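Local structure of aldehyde dehydrogenase (Anabaena variabilis, 4H7N) at residues 128-133 with 153-158; 203-208 with 451-456; 430-435 with 443-448. The protein probably oxidises aldehydes to carboxylic acids with NAD+ as electron acceptor, as other members of the aldehyde dehydrogenase family do. One frame throughout, in Å; residues are numbered along the deposited sequence.

Contact 1: 128-133 with 153-158; sequences PLVGVI and AGCAVV
Val-130 and Val-157 sit at the middle of a parallel strand pair in which every backbone bond between the segments 128-133 and 153-158 runs through Val-130 or its neighbours two places away. The amide of Val-130 gives its N-H to Ala-156 O at 2.9 Å, and Val-130 O takes that of Val-158 N at 2.8 Å, with a C=O...N angle of 171°. Ala-156 N to Pro-128 O and Val-132 N to Val-158 O extend the alternation at the two ends.

The side chains then sort by face. On one face Leu-129 reaches across with CD1, which lies 3.8 Å from Val-158 CG2 and 4.0 Å from Ala-156 CB. On the other, Val-132 CG2 meets Val-157 CG1 at 3.8 Å, while the Val-130 branch anti to the carbonyl carbon, CG2, rests 3.9 Å from Cys-155 SG. Gly-154, at positive phi, closes the preceding helix in a Schellman motif and turns the chain into the second strand.

The pair belongs to a beta-alpha-beta crossover; of the two helices in its connection, 147-153 packs through Thr-147, Ala-150 and Leu-151 against Val-157. Helix 27-46 covers Leu-129 on the opposite face, and strand 205-209 continues the sheet beyond 128-133.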
ATOM      1  N   PRO A 128     -13.671   7.607  -1.176  1.00 24.27           N
ATOM      2  CA  PRO A 128     -14.478   8.839  -1.339  1.00 24.95           C
ATOM      3  C   PRO A 128     -13.742  10.154  -0.997  1.00 25.63           C
ATOM      4  O   PRO A 128     -13.960  11.161  -1.681  1.00 26.56           O
ATOM      5  CB  PRO A 128     -15.638   8.613  -0.397  1.00 26.13           C
ATOM      6  CG  PRO A 128     -15.799   7.111  -0.361  1.00 26.12           C
ATOM      7  CD  PRO A 128     -14.388   6.585  -0.390  1.00 24.66           C
ATOM      8  N   LEU A 129     -12.929  10.144   0.035  1.00 22.98           N
ATOM      9  CA  LEU A 129     -12.248  11.362   0.506  1.00 23.99           C
ATOM     10  C   LEU A 129     -10.768  11.158   0.826  1.00 23.91           C
ATOM     11  O   LEU A 129     -10.383  10.353   1.690  1.00 23.41           O
ATOM     12  CB  LEU A 129     -12.964  11.926   1.710  1.00 25.17           C
ATOM     13  CG  LEU A 129     -12.453  13.309   2.171  1.00 25.71           C
ATOM     14  CD1 LEU A 129     -12.660  14.361   1.068  1.00 26.78           C
ATOM     15  CD2 LEU A 129     -13.132  13.763   3.435  1.00 27.15           C
ATOM     16  N   VAL A 130      -9.931  11.864   0.068  1.00 22.03           N
ATOM     17  CA  VAL A 130      -8.471  11.767   0.157  1.00 20.82           C
ATOM     18  C   VAL A 130      -7.982  13.060   0.803  1.00 22.69           C
ATOM     19  O   VAL A 130      -8.454  14.184   0.426  1.00 23.13           O
ATOM     20  CB  VAL A 130      -7.850  11.583  -1.247  1.00 20.52           C
ATOM     21  CG1 VAL A 130      -6.344  11.671  -1.186  1.00 21.08           C
ATOM     22  CG2 VAL A 130      -8.264  10.242  -1.812  1.00 22.61           C
ATOM     23  N   GLY A 131      -7.143  12.924   1.814  1.00 21.37           N
ATOM     24  CA  GLY A 131      -6.412  14.085   2.379  1.00 22.81           C
ATOM     25  C   GLY A 131      -4.978  14.234   1.849  1.00 21.29           C
ATOM     26  O   GLY A 131      -4.187  13.269   1.793  1.00 21.79           O
ATOM     27  N   VAL A 132      -4.643  15.440   1.419  1.00 21.46           N
ATOM     28  CA  VAL A 132      -3.299  15.749   0.981  1.00 21.20           C
ATOM     29  C   VAL A 132      -2.666  16.806   1.857  1.00 22.14           C
ATOM     30  O   VAL A 132      -3.212  17.899   2.038  1.00 21.91           O
ATOM     31  CB  VAL A 132      -3.326  16.269  -0.467  1.00 22.46           C
ATOM     32  CG1 VAL A 132      -1.949  16.771  -0.875  1.00 24.59           C
ATOM     33  CG2 VAL A 132      -3.774  15.154  -1.402  1.00 22.00           C
ATOM     34  N   ILE A 133      -1.491  16.497   2.388  1.00 22.45           N
ATOM     35  CA  ILE A 133      -0.706  17.444   3.207  1.00 22.80           C
ATOM     36  C   ILE A 133       0.581  17.642   2.480  1.00 22.36           C
ATOM     37  O   ILE A 133       1.344  16.661   2.295  1.00 20.97           O
ATOM     38  CB  ILE A 133      -0.443  16.864   4.610  1.00 22.56           C
ATOM     39  CG1 ILE A 133      -1.792  16.618   5.294  1.00 23.70           C
ATOM     40  CG2 ILE A 133       0.446  17.834   5.419  1.00 25.39           C
ATOM     41  CD1 ILE A 133      -1.720  15.823   6.590  1.00 24.76           C
ATOM     42  N   ALA A 153      -9.719   9.920 -10.582  1.00 24.20           N
ATOM     43  CA  ALA A 153     -10.164   8.615 -10.130  1.00 25.20           C
ATOM     44  C   ALA A 153     -11.606   8.661  -9.650  1.00 26.54           C
ATOM     45  O   ALA A 153     -12.248   7.615  -9.552  1.00 27.45           O
ATOM     46  CB  ALA A 153      -9.294   8.090  -8.995  1.00 24.31           C
ATOM     47  N   GLY A 154     -12.109   9.853  -9.359  1.00 24.55           N
ATOM     48  CA  GLY A 154     -13.425   9.992  -8.794  1.00 25.86           C
ATOM     49  C   GLY A 154     -13.474  10.283  -7.299  1.00 24.89           C
ATOM     50  O   GLY A 154     -14.530  10.288  -6.739  1.00 25.35           O
ATOM     51  N   CYS A 155     -12.342  10.610  -6.697  1.00 24.52           N
ATOM     52  CA  CYS A 155     -12.270  11.003  -5.300  1.00 23.49           C
ATOM     53  C   CYS A 155     -12.561  12.482  -5.138  1.00 23.99           C
ATOM     54  O   CYS A 155     -12.233  13.268  -5.984  1.00 25.08           O
ATOM     55  CB  CYS A 155     -10.842  10.811  -4.790  1.00 23.67           C
ATOM     56  SG  CYS A 155     -10.078   9.168  -5.040  1.00 23.96           S
ATOM     57  N   ALA A 156     -13.106  12.860  -3.990  1.00 24.38           N
ATOM     58  CA  ALA A 156     -12.957  14.216  -3.489  1.00 23.57           C
ATOM     59  C   ALA A 156     -11.649  14.335  -2.701  1.00 23.89           C
ATOM     60  O   ALA A 156     -11.103  13.329  -2.164  1.00 22.70           O
ATOM     61  CB  ALA A 156     -14.142  14.596  -2.616  1.00 25.10           C
ATOM     62  N   VAL A 157     -11.075  15.544  -2.709  1.00 23.12           N
ATOM     63  CA  VAL A 157      -9.762  15.728  -2.154  1.00 22.18           C
ATOM     64  C   VAL A 157      -9.759  16.990  -1.294  1.00 22.94           C
ATOM     65  O   VAL A 157     -10.227  18.058  -1.756  1.00 22.97           O
ATOM     66  CB  VAL A 157      -8.700  15.881  -3.253  1.00 22.76           C
ATOM     67  CG1 VAL A 157      -7.322  15.993  -2.630  1.00 23.66           C
ATOM     68  CG2 VAL A 157      -8.751  14.744  -4.264  1.00 23.08           C
ATOM     69  N   VAL A 158      -9.287  16.858  -0.055  1.00 22.54           N
ATOM     70  CA  VAL A 158      -8.999  18.020   0.825  1.00 22.82           C
ATOM     71  C   VAL A 158      -7.498  18.268   0.868  1.00 21.18           C
ATOM     72  O   VAL A 158      -6.731  17.396   1.239  1.00 21.02           O
ATOM     73  CB  VAL A 158      -9.502  17.803   2.262  1.00 24.77           C
ATOM     74  CG1 VAL A 158      -9.287  19.054   3.083  1.00 25.54           C
ATOM     75  CG2 VAL A 158     -10.976  17.556   2.252  1.00 28.34           C
TER

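Contact 2: 203-208 with 451-456; sequences VDFVCF and KRFLRK
Phe-205 and Phe-453 meet edge to face, the CE1 corner of Phe-453 directed at the face of Phe-205. The ring centroids are 5.1 Å apart and the planes are inclined at 55°. The bond from CA to CB of Phe-205 points toward 451-456, and CG stands anti to the backbone N (chi1 -169°). Farther out, the CD1 and CE1 side of the ring lies beneath the Phe-453 corner, with CE1 3.7 Å from Phe-453 CE1. The other side belongs to a polar neighbour: CE2 comes within 3.3 Å of Arg-452 O, and CD2 lies farther from the same oxygen. CZ, at the tip, is about equally distant from Phe-453 CE1 and Arg-452 O.

The turn that offers these two groups is a type I beta turn from Lys-451 to Leu-454, closed by Leu-454 N to Lys-451 O, and it links the short helix 448-451 to strand 454-462. Within it, Arg-452 lays its CG over the centre of one face of the Phe-453 ring, and the rim atom CZ of Phe-453 in turn lies over the centre of the guanidinium, 3.5 Å above its plane. Arg-452 NH2 forms a salt bridge with Asp-146, NE binds Gly-449 O, and Tyr-230 adds a cation-pi contact; the Arg-452 side chain is about 7 Å from that of Glu-232, the predicted active-site residue.

Cys-207, two residues after Phe-205, makes a sulfur-aromatic contact in the plane of the Phe-453 ring, SG standing 3.9 Å from its CE1. At the far end of the contact, a water donates to Asp-204 O at 2.7 Å and weakly accepts from Arg-455 NH1. Asp-204 itself forms a salt bridge with Arg-38, and Arg-455 has a cation-pi partner in Phe-435 of the second subunit.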
ATOM      1  N   VAL A 203     -10.566  11.591   6.770  1.00 24.92           N
ATOM      2  CA  VAL A 203     -10.406  11.134   5.405  1.00 23.92           C
ATOM      3  C   VAL A 203     -10.290   9.608   5.339  1.00 24.63           C
ATOM      4  O   VAL A 203     -10.163   8.937   6.369  1.00 23.88           O
ATOM      5  CB  VAL A 203      -9.219  11.833   4.742  1.00 22.87           C
ATOM      6  CG1 VAL A 203      -9.430  13.368   4.749  1.00 24.33           C
ATOM      7  CG2 VAL A 203      -7.896  11.506   5.358  1.00 22.86           C
ATOM      8  N   ASP A 204     -10.346   9.088   4.127  1.00 23.88           N
ATOM      9  CA  ASP A 204     -10.278   7.652   3.848  1.00 25.06           C
ATOM     10  C   ASP A 204      -8.891   7.215   3.402  1.00 23.87           C
ATOM     11  O   ASP A 204      -8.608   6.026   3.284  1.00 24.61           O
ATOM     12  CB  ASP A 204     -11.270   7.315   2.736  1.00 23.98           C
ATOM     13  CG  ASP A 204     -12.709   7.670   3.110  1.00 26.13           C
ATOM     14  OD1 ASP A 204     -13.096   7.501   4.269  1.00 24.86           O
ATOM     15  OD2 ASP A 204     -13.453   8.236   2.271  1.00 25.96           O
ATOM     16  N   PHE A 205      -8.023   8.182   3.147  1.00 22.18           N
ATOM     17  CA  PHE A 205      -6.728   7.977   2.501  1.00 21.57           C
ATOM     18  C   PHE A 205      -5.925   9.287   2.773  1.00 22.21           C
ATOM     19  O   PHE A 205      -6.446  10.400   2.558  1.00 23.75           O
ATOM     20  CB  PHE A 205      -6.921   7.744   0.989  1.00 23.19           C
ATOM     21  CG  PHE A 205      -5.678   7.259   0.256  1.00 23.36           C
ATOM     22  CD1 PHE A 205      -4.546   8.052   0.146  1.00 23.28           C
ATOM     23  CD2 PHE A 205      -5.673   6.033  -0.362  1.00 26.89           C
ATOM     24  CE1 PHE A 205      -3.417   7.594  -0.489  1.00 23.90           C
ATOM     25  CE2 PHE A 205      -4.550   5.563  -1.044  1.00 26.24           C
ATOM     26  CZ  PHE A 205      -3.409   6.348  -1.075  1.00 26.90           C
ATOM     27  N   VAL A 206      -4.677   9.174   3.175  1.00 20.17           N
ATOM     28  CA  VAL A 206      -3.807  10.347   3.382  1.00 20.56           C
ATOM     29  C   VAL A 206      -2.528  10.266   2.588  1.00 21.45           C
ATOM     30  O   VAL A 206      -1.789   9.253   2.644  1.00 21.54           O
ATOM     31  CB  VAL A 206      -3.491  10.627   4.870  1.00 21.92           C
ATOM     32  CG1 VAL A 206      -2.704   9.501   5.533  1.00 23.41           C
ATOM     33  CG2 VAL A 206      -2.714  11.952   4.998  1.00 22.39           C
ATOM     34  N   CYS A 207      -2.248  11.332   1.834  1.00 20.56           N
ATOM     35  CA  CYS A 207      -0.949  11.570   1.177  1.00 21.61           C
ATOM     36  C   CYS A 207      -0.155  12.658   1.915  1.00 24.31           C
ATOM     37  O   CYS A 207      -0.662  13.791   2.133  1.00 26.73           O
ATOM     38  CB  CYS A 207      -1.169  12.068  -0.240  1.00 21.48           C
ATOM     39  SG  CYS A 207      -2.036  10.882  -1.244  1.00 26.23           S
ATOM     40  N   PHE A 208       1.067  12.341   2.324  1.00 23.88           N
ATOM     41  CA  PHE A 208       1.911  13.284   3.052  1.00 25.11           C
ATOM     42  C   PHE A 208       3.312  13.277   2.469  1.00 28.19           C
ATOM     43  O   PHE A 208       3.953  12.191   2.257  1.00 25.95           O
ATOM     44  CB  PHE A 208       1.985  12.944   4.538  1.00 26.45           C
ATOM     45  CG  PHE A 208       2.975  13.762   5.291  1.00 25.66           C
ATOM     46  CD1 PHE A 208       2.619  14.995   5.800  1.00 26.80           C
ATOM     47  CD2 PHE A 208       4.295  13.319   5.463  1.00 26.64           C
ATOM     48  CE1 PHE A 208       3.534  15.768   6.508  1.00 25.45           C
ATOM     49  CE2 PHE A 208       5.224  14.098   6.125  1.00 27.11           C
ATOM     50  CZ  PHE A 208       4.836  15.322   6.655  1.00 26.80           C
ATOM     51  N   LYS A 451      -3.971   4.350  -9.696  1.00 33.19           N
ATOM     52  CA  LYS A 451      -4.658   3.205  -9.154  1.00 34.95           C
ATOM     53  C   LYS A 451      -4.599   3.060  -7.654  1.00 31.74           C
ATOM     54  O   LYS A 451      -5.478   2.485  -7.036  1.00 30.26           O
ATOM     55  CB  LYS A 451      -4.173   1.960  -9.864  1.00 42.52           C
ATOM     56  CG  LYS A 451      -4.595   1.982 -11.332  1.00 48.17           C
ATOM     57  CD  LYS A 451      -4.201   0.708 -12.074  1.00 57.39           C
ATOM     58  CE  LYS A 451      -5.345  -0.303 -12.062  1.00 63.43           C
ATOM     59  NZ  LYS A 451      -6.492   0.212 -12.864  1.00 62.86           N
ATOM     60  N   ARG A 452      -3.615   3.651  -7.016  1.00 28.90           N
ATOM     61  CA  ARG A 452      -3.649   3.666  -5.581  1.00 28.16           C
ATOM     62  C   ARG A 452      -4.926   4.261  -4.966  1.00 26.45           C
ATOM     63  O   ARG A 452      -5.241   3.967  -3.795  1.00 24.64           O
ATOM     64  CB  ARG A 452      -2.366   4.269  -5.033  1.00 32.47           C
ATOM     65  CG  ARG A 452      -2.250   5.723  -5.158  1.00 31.87           C
ATOM     66  CD  ARG A 452      -0.777   6.189  -4.972  1.00 31.63           C
ATOM     67  NE  ARG A 452      -0.709   7.391  -5.784  1.00 29.59           N
ATOM     68  CZ  ARG A 452      -0.283   8.603  -5.422  1.00 33.47           C
ATOM     69  NH1 ARG A 452       0.189   8.855  -4.218  1.00 31.24           N
ATOM     70  NH2 ARG A 452      -0.294   9.575  -6.324  1.00 34.05           N
ATOM     71  N   PHE A 453      -5.639   5.110  -5.715  1.00 23.95           N
ATOM     72  CA  PHE A 453      -6.832   5.799  -5.197  1.00 23.39           C
ATOM     73  C   PHE A 453      -8.152   5.043  -5.439  1.00 23.99           C
ATOM     74  O   PHE A 453      -9.210   5.585  -5.180  1.00 25.70           O
ATOM     75  CB  PHE A 453      -6.941   7.202  -5.821  1.00 23.30           C
ATOM     76  CG  PHE A 453      -5.804   8.104  -5.434  1.00 22.16           C
ATOM     77  CD1 PHE A 453      -5.523   8.330  -4.115  1.00 21.66           C
ATOM     78  CD2 PHE A 453      -4.950   8.588  -6.383  1.00 21.97           C
ATOM     79  CE1 PHE A 453      -4.451   9.151  -3.726  1.00 22.59           C
ATOM     80  CE2 PHE A 453      -3.848   9.340  -6.022  1.00 20.84           C
ATOM     81  CZ  PHE A 453      -3.608   9.639  -4.705  1.00 22.52           C
ATOM     82  N   LEU A 454      -8.047   3.823  -5.946  1.00 25.38           N
ATOM     83  CA  LEU A 454      -9.179   2.977  -6.363  1.00 27.44           C
ATOM     84  C   LEU A 454      -9.115   1.655  -5.672  1.00 29.74           C
ATOM     85  O   LEU A 454      -8.001   1.119  -5.454  1.00 29.36           O
ATOM     86  CB  LEU A 454      -9.096   2.724  -7.877  1.00 30.45           C
ATOM     87  CG  LEU A 454      -9.278   4.027  -8.699  1.00 30.97           C
ATOM     88  CD1 LEU A 454      -8.681   3.783 -10.061  1.00 35.96           C
ATOM     89  CD2 LEU A 454     -10.752   4.380  -8.829  1.00 32.19           C
ATOM     90  N   ARG A 455     -10.264   1.152  -5.243  1.00 28.20           N
ATOM     91  CA  ARG A 455     -10.322  -0.208  -4.771  1.00 29.52           C
ATOM     92  C   ARG A 455     -10.844  -1.040  -5.938  1.00 28.29           C
ATOM     93  O   ARG A 455     -11.801  -0.669  -6.596  1.00 28.44           O
ATOM     94  CB  ARG A 455     -11.272  -0.350  -3.606  1.00 30.63           C
ATOM     95  CG  ARG A 455     -10.759   0.236  -2.324  1.00 35.83           C
ATOM     96  CD  ARG A 455     -11.683  -0.257  -1.220  1.00 42.64           C
ATOM     97  NE  ARG A 455     -11.298   0.150   0.142  1.00 45.95           N
ATOM     98  CZ  ARG A 455     -11.696   1.263   0.747  1.00 46.82           C
ATOM     99  NH1 ARG A 455     -11.305   1.487   2.003  1.00 50.42           N
ATOM    100  NH2 ARG A 455     -12.456   2.152   0.108  1.00 47.94           N
ATOM    101  N   LYS A 456     -10.180  -2.148  -6.182  1.00 28.03           N
ATOM    102  CA  LYS A 456     -10.598  -3.110  -7.178  1.00 30.89           C
ATOM    103  C   LYS A 456     -11.686  -3.984  -6.607  1.00 29.80           C
ATOM    104  O   LYS A 456     -11.621  -4.406  -5.448  1.00 29.45           O
ATOM    105  CB  LYS A 456      -9.384  -3.958  -7.598  1.00 34.93           C
ATOM    106  CG  LYS A 456      -8.342  -3.187  -8.392  1.00 38.63           C
ATOM    107  CD  LYS A 456      -7.072  -4.021  -8.576  1.00 44.40           C
ATOM    108  CE  LYS A 456      -5.796  -3.173  -8.633  1.00 47.45           C
ATOM    109  NZ  LYS A 456      -4.617  -4.102  -8.543  1.00 51.83           N
TER
HETATM  110  O   HOH W   1     -10.277   4.020   3.755  1.00 26.46           O

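Contact 3: 430-435 with 443-448; sequences GEKNAF and SRVGAA
Glu-431 and Lys-432 run past Val-445 and Ser-443 in irregular backbone, with CA atoms 5.4 Å apart for Glu-431 and Val-445, and no pair of main-chain groups is hydrogen-bonded between the segments. Side chains of Ser-443 and Glu-431 do the bonding instead. Ser-443 OG, anti to its own backbone N (chi1 -172°), accepts from Lys-432 N at 3.3 Å and also from Val-445 N, two residues on, in an ST turn. One hydroxyl oxygen thus receives an amide from each segment.

Glu-431 is extended beyond CG, which passes 3.3 Å from Val-445 O. Its OE2 accepts Ala-448 N at 3.2 Å, the N-H pointing nearly straight at the oxygen (164°) from above the carboxylate plane, while Ala-448 CB lies beside it. The other oxygen, OE1, forms a salt bridge with Lys-456 of the second subunit. An alanine here would probably leave Ala-448 N and that lysine without their acidic partner and open a gap beside Val-445 O. Val-445 packs CG1 against Gly-430 O at 3.3 Å and CG2 against Lys-432 NZ at 3.8 Å.

These loops flank the short strand 439-440, the first following strand 415-418 and the second leading into helix 448-451, with strand 454-462 of the second subunit lying against them.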
ATOM      1  N   GLY A 430       8.592   6.354 -15.200  1.00 39.71           N
ATOM      2  CA  GLY A 430       9.435   5.461 -14.375  1.00 39.71           C
ATOM      3  C   GLY A 430       8.851   5.236 -12.984  1.00 36.28           C
ATOM      4  O   GLY A 430       9.008   6.058 -12.096  1.00 34.60           O
ATOM      5  N   GLU A 431       8.179   4.111 -12.811  1.00 38.04           N
ATOM      6  CA  GLU A 431       7.647   3.723 -11.515  1.00 36.80           C
ATOM      7  C   GLU A 431       8.783   3.416 -10.572  1.00 32.30           C
ATOM      8  O   GLU A 431       9.779   2.806 -10.944  1.00 28.62           O
ATOM      9  CB  GLU A 431       6.705   2.534 -11.639  1.00 43.38           C
ATOM     10  CG  GLU A 431       5.229   2.980 -11.699  1.00 54.30           C
ATOM     11  CD  GLU A 431       4.233   1.868 -12.067  1.00 58.44           C
ATOM     12  OE1 GLU A 431       4.584   0.671 -11.894  1.00 56.42           O
ATOM     13  OE2 GLU A 431       3.093   2.198 -12.515  1.00 63.17           O
ATOM     14  N   LYS A 432       8.642   3.891  -9.344  1.00 28.14           N
ATOM     15  CA  LYS A 432       9.676   3.762  -8.364  1.00 29.28           C
ATOM     16  C   LYS A 432       9.066   3.654  -6.979  1.00 26.85           C
ATOM     17  O   LYS A 432       8.057   4.314  -6.662  1.00 24.90           O
ATOM     18  CB  LYS A 432      10.629   4.955  -8.375  1.00 36.20           C
ATOM     19  CG  LYS A 432       9.917   6.297  -8.417  1.00 40.75           C
ATOM     20  CD  LYS A 432      10.779   7.397  -7.803  1.00 50.70           C
ATOM     21  CE  LYS A 432      10.108   8.762  -7.926  1.00 53.56           C
ATOM     22  NZ  LYS A 432       9.728   9.028  -9.346  1.00 56.33           N
ATOM     23  N   ASN A 433       9.685   2.823  -6.155  1.00 25.49           N
ATOM     24  CA  ASN A 433       9.327   2.743  -4.709  1.00 25.65           C
ATOM     25  C   ASN A 433      10.504   3.305  -3.898  1.00 25.79           C
ATOM     26  O   ASN A 433      11.661   2.965  -4.150  1.00 25.76           O
ATOM     27  CB  ASN A 433       9.025   1.271  -4.286  1.00 27.82           C
ATOM     28  CG  ASN A 433       7.831   0.653  -5.041  1.00 29.72           C
ATOM     29  OD1 ASN A 433       7.902  -0.408  -5.589  1.00 31.44           O
ATOM     30  ND2 ASN A 433       6.735   1.368  -5.091  1.00 37.27           N
ATOM     31  N   ALA A 434      10.242   4.130  -2.892  1.00 24.63           N
ATOM     32  CA  ALA A 434      11.341   4.549  -2.015  1.00 25.85           C
ATOM     33  C   ALA A 434      11.911   3.402  -1.186  1.00 26.07           C
ATOM     34  O   ALA A 434      11.217   2.446  -0.857  1.00 25.49           O
ATOM     35  CB  ALA A 434      10.882   5.660  -1.085  1.00 26.84           C
ATOM     36  N   PHE A 435      13.195   3.520  -0.845  1.00 25.78           N
ATOM     37  CA  PHE A 435      13.868   2.573   0.002  1.00 24.18           C
ATOM     38  C   PHE A 435      14.051   3.216   1.379  1.00 23.87           C
ATOM     39  O   PHE A 435      14.038   4.460   1.533  1.00 22.55           O
ATOM     40  CB  PHE A 435      15.216   2.213  -0.620  1.00 26.32           C
ATOM     41  CG  PHE A 435      15.153   1.243  -1.789  1.00 25.21           C
ATOM     42  CD1 PHE A 435      14.545   1.587  -2.978  1.00 24.43           C
ATOM     43  CD2 PHE A 435      15.778   0.009  -1.694  1.00 27.51           C
ATOM     44  CE1 PHE A 435      14.498   0.716  -4.036  1.00 26.15           C
ATOM     45  CE2 PHE A 435      15.738  -0.918  -2.746  1.00 27.25           C
ATOM     46  CZ  PHE A 435      15.100  -0.544  -3.941  1.00 26.55           C
ATOM     47  N   SER A 443       3.970   3.879  -5.654  1.00 29.24           N
ATOM     48  CA  SER A 443       4.517   4.864  -6.589  1.00 32.41           C
ATOM     49  C   SER A 443       3.433   5.882  -6.922  1.00 33.16           C
ATOM     50  O   SER A 443       2.263   5.503  -7.028  1.00 33.28           O
ATOM     51  CB  SER A 443       4.980   4.154  -7.877  1.00 32.69           C
ATOM     52  OG  SER A 443       5.672   5.096  -8.661  1.00 33.13           O
ATOM     53  N   ARG A 444       3.814   7.145  -7.077  1.00 35.70           N
ATOM     54  CA  ARG A 444       2.872   8.194  -7.537  1.00 39.88           C
ATOM     55  C   ARG A 444       3.053   8.457  -8.998  1.00 42.27           C
ATOM     56  O   ARG A 444       2.434   9.336  -9.561  1.00 43.29           O
ATOM     57  CB  ARG A 444       2.979   9.492  -6.730  1.00 40.12           C
ATOM     58  CG  ARG A 444       4.318  10.138  -6.714  1.00 41.25           C
ATOM     59  CD  ARG A 444       4.210  11.581  -6.290  1.00 44.14           C
ATOM     60  NE  ARG A 444       3.629  11.839  -4.969  1.00 43.65           N
ATOM     61  CZ  ARG A 444       4.211  12.582  -4.024  1.00 44.34           C
ATOM     62  NH1 ARG A 444       5.418  13.098  -4.207  1.00 50.00           N
ATOM     63  NH2 ARG A 444       3.587  12.837  -2.888  1.00 43.67           N
ATOM     64  N   VAL A 445       3.860   7.633  -9.640  1.00 43.73           N
ATOM     65  CA  VAL A 445       4.177   7.811 -11.036  1.00 47.02           C
ATOM     66  C   VAL A 445       3.473   6.740 -11.837  1.00 47.25           C
ATOM     67  O   VAL A 445       3.316   5.607 -11.403  1.00 53.77           O
ATOM     68  CB  VAL A 445       5.715   7.855 -11.247  1.00 52.20           C
ATOM     69  CG1 VAL A 445       6.087   7.523 -12.683  1.00 56.79           C
ATOM     70  CG2 VAL A 445       6.238   9.246 -10.863  1.00 55.90           C
ATOM     71  N   GLY A 446       2.976   7.143 -12.987  1.00 46.71           N
ATOM     72  CA  GLY A 446       2.375   6.222 -13.939  1.00 51.12           C
ATOM     73  C   GLY A 446       1.021   5.719 -13.550  1.00 49.94           C
ATOM     74  O   GLY A 446       0.318   6.341 -12.781  1.00 56.97           O
ATOM     75  N   ALA A 447       0.667   4.572 -14.100  1.00 48.52           N
ATOM     76  CA  ALA A 447      -0.539   3.846 -13.744  1.00 46.62           C
ATOM     77  C   ALA A 447      -0.743   3.808 -12.265  1.00 45.70           C
ATOM     78  O   ALA A 447      -1.701   4.359 -11.794  1.00 43.54           O
ATOM     79  CB  ALA A 447      -0.498   2.420 -14.281  1.00 45.97           C
ATOM     80  N   ALA A 448       0.153   3.134 -11.544  1.00 47.38           N
ATOM     81  CA  ALA A 448      -0.007   2.890 -10.094  1.00 45.70           C
ATOM     82  C   ALA A 448      -0.257   4.161  -9.287  1.00 40.99           C
ATOM     83  O   ALA A 448      -0.887   4.122  -8.242  1.00 43.00           O
ATOM     84  CB  ALA A 448       1.212   2.160  -9.551  1.00 52.62           C
TER

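In the fold
Contacts 1 and 2 are buried and share the mixed sheet, whereas contact 3 is only partly buried. Contact 1 relies on parallel backbone bonds and aliphatic packing. Gly-131 of contact 1 probably bonds through its backbone to Phe-205 and Cys-207 of contact 2, yet contact 2 joins strand to turn by aromatic and sulfur contacts instead. Contact 3 uses side chains to bind irregular backbone. It touches contact 2 where Arg-452 packs on Arg-444, and both reach the second subunit, whereas contact 1 does not. Contacts 1 and 3 do not touch, their nearest atoms being about 7 Å apart.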